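Local coordinates for RNA-binding protein MIP6 (Saccharomyces cerevisiae, PDB 5D78) that probably binds RNA, including mRNA 3'-UTRs, through RRM domains, of which this chain is the third, and interacts with the protein MEX67, at residues Gly31-Phe37 with Ala49-Asn55. Residues are numbered along the deposited sequence; the frame is centred on the assembly and turned at random.
Sequences GPIKSVF and AFVTYKN. With SO4 (sulfate ion), chain D.
Backbone hydrogen bonds run from Phe50 N to Phe37 O (2.7 Å), Phe37 N to Phe50 O (2.8 Å) and Thr52 N to Ser35 O (2.9 Å); strands 35-37 and 49-53 are antiparallel (170°), axes 4.8 Å apart at closest approach. Thr52 O then accepts Lys34 N (2.8 Å) and, weakly, Ser35 N (3.4 Å): a classic beta bulge, shifting the register so that Ile33 opposes Tyr53. Beyond it Lys54 N donates to Pro32 O (3.0 Å), water-linked to Asn55 N, and Lys54 NZ to sulfate O2 (2.8 Å). Ile33 (mt) lays CG1 over the Tyr53 ring, 4.0 Å from its centroid (CH-pi), and Ile33 CD1 meets Val51 CG1 at 3.6 Å; Ile33, Val36 and Val51 touch helix 20-27. Phe37 (t) and Phe50 (m) share the other face with Ser35 and Thr52, Phe37 CD2 lying 4.0 Å from Phe50 CD1. Such antiparallel pairing of second and third strands, helices on one face, characterises the RRM fold; Phe50, on the RNP1 strand, lies on the probable RNA-binding face.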
# COMPACT_ATOMS: atom_id res chain seq x y z
N GLY A 31 -7.62 -7.63 -3.64
CA GLY A 31 -8.81 -7.87 -2.85
C GLY A 31 -9.38 -6.58 -2.32
O GLY A 31 -8.82 -5.51 -2.55
N PRO A 32 -10.51 -6.67 -1.61
CA PRO A 32 -11.19 -5.45 -1.15
C PRO A 32 -10.42 -4.72 -0.06
O PRO A 32 -9.83 -5.32 0.83
CB PRO A 32 -12.53 -5.97 -0.61
CG PRO A 32 -12.29 -7.42 -0.35
CD PRO A 32 -11.30 -7.87 -1.37
N ILE A 33 -10.46 -3.41 -0.18
CA ILE A 33 -9.74 -2.49 0.68
C ILE A 33 -10.73 -1.64 1.44
O ILE A 33 -11.69 -1.14 0.87
CB ILE A 33 -8.81 -1.65 -0.19
CG1 ILE A 33 -7.67 -2.55 -0.70
CG2 ILE A 33 -8.28 -0.45 0.58
CD1 ILE A 33 -6.84 -1.98 -1.75
N LYS A 34 -10.48 -1.50 2.73
CA LYS A 34 -11.29 -0.65 3.59
C LYS A 34 -10.86 0.80 3.53
O LYS A 34 -11.70 1.71 3.51
CB LYS A 34 -11.22 -1.15 5.03
CG LYS A 34 -11.81 -2.54 5.21
CD LYS A 34 -12.02 -2.89 6.66
CE LYS A 34 -10.70 -3.03 7.39
NZ LYS A 34 -10.87 -3.57 8.75
N SER A 35 -9.56 1.05 3.56
CA SER A 35 -9.09 2.42 3.57
C SER A 35 -7.70 2.56 2.99
O SER A 35 -6.92 1.60 2.93
CB SER A 35 -9.11 2.98 4.99
OG SER A 35 -8.19 2.32 5.81
N VAL A 36 -7.40 3.79 2.58
CA VAL A 36 -6.12 4.15 2.02
C VAL A 36 -5.66 5.43 2.72
O VAL A 36 -6.41 6.41 2.80
CB VAL A 36 -6.23 4.43 0.51
CG1 VAL A 36 -4.94 4.95 -0.04
CG2 VAL A 36 -6.65 3.16 -0.23
N PHE A 37 -4.44 5.42 3.23
CA PHE A 37 -3.85 6.59 3.86
C PHE A 37 -2.53 6.93 3.19
O PHE A 37 -1.59 6.14 3.21
CB PHE A 37 -3.64 6.30 5.35
CG PHE A 37 -2.98 7.41 6.10
CD1 PHE A 37 -3.71 8.51 6.46
CD2 PHE A 37 -1.66 7.35 6.46
CE1 PHE A 37 -3.12 9.54 7.17
CE2 PHE A 37 -1.07 8.37 7.17
CZ PHE A 37 -1.81 9.46 7.52
N ALA A 49 2.68 5.20 2.08
CA ALA A 49 1.24 5.09 2.17
C ALA A 49 0.89 3.80 2.87
O ALA A 49 1.69 2.87 2.88
CB ALA A 49 0.61 5.14 0.80
N PHE A 50 -0.30 3.74 3.46
CA PHE A 50 -0.76 2.56 4.17
C PHE A 50 -2.11 2.15 3.61
O PHE A 50 -3.02 2.98 3.49
CB PHE A 50 -0.84 2.84 5.66
CG PHE A 50 0.49 3.15 6.27
CD1 PHE A 50 1.03 4.42 6.21
CD2 PHE A 50 1.22 2.15 6.88
CE1 PHE A 50 2.24 4.69 6.76
CE2 PHE A 50 2.44 2.42 7.43
CZ PHE A 50 2.95 3.70 7.36
N VAL A 51 -2.20 0.88 3.23
CA VAL A 51 -3.39 0.33 2.63
C VAL A 51 -3.95 -0.72 3.57
O VAL A 51 -3.25 -1.65 3.96
CB VAL A 51 -3.07 -0.32 1.28
CG1 VAL A 51 -4.33 -1.01 0.71
CG2 VAL A 51 -2.53 0.72 0.31
N THR A 52 -5.21 -0.57 3.94
CA THR A 52 -5.83 -1.48 4.87
C THR A 52 -6.83 -2.38 4.15
O THR A 52 -7.87 -1.91 3.67
CB THR A 52 -6.56 -0.71 5.98
OG1 THR A 52 -5.61 0.07 6.71
CG2 THR A 52 -7.24 -1.66 6.92
N TYR A 53 -6.48 -3.66 4.06
CA TYR A 53 -7.32 -4.67 3.44
C TYR A 53 -8.41 -5.15 4.38
O TYR A 53 -8.29 -5.07 5.59
CB TYR A 53 -6.46 -5.86 3.00
CG TYR A 53 -5.72 -5.61 1.69
CD1 TYR A 53 -4.46 -5.03 1.67
CD2 TYR A 53 -6.31 -5.91 0.49
CE1 TYR A 53 -3.82 -4.78 0.49
CE2 TYR A 53 -5.67 -5.67 -0.72
CZ TYR A 53 -4.43 -5.09 -0.72
OH TYR A 53 -3.77 -4.85 -1.90
N LYS A 54 -9.49 -5.65 3.80
CA LYS A 54 -10.56 -6.24 4.56
C LYS A 54 -10.11 -7.56 5.19
O LYS A 54 -10.49 -7.89 6.31
CB LYS A 54 -11.71 -6.47 3.60
CG LYS A 54 -13.08 -6.68 4.19
CD LYS A 54 -14.12 -6.62 3.05
CE LYS A 54 -15.54 -6.64 3.56
NZ LYS A 54 -15.79 -5.48 4.45
N ASN A 55 -9.30 -8.31 4.44
CA ASN A 55 -8.92 -9.67 4.81
C ASN A 55 -7.40 -9.81 4.90
O ASN A 55 -6.69 -9.40 3.97
CB ASN A 55 -9.47 -10.66 3.77
CG ASN A 55 -10.97 -10.55 3.60
OD1 ASN A 55 -11.71 -10.65 4.56
ND2 ASN A 55 -11.42 -10.33 2.37
S SO4 D . -15.79 -6.65 7.66
O1 SO4 D . -17.16 -6.62 7.14
O2 SO4 D . -15.06 -5.48 7.19
O3 SO4 D . -15.84 -6.63 9.12
O4 SO4 D . -15.13 -7.86 7.19
O HOH W 1 -9.13 -7.82 1.56
O HOH W 2 -11.90 -6.42 8.08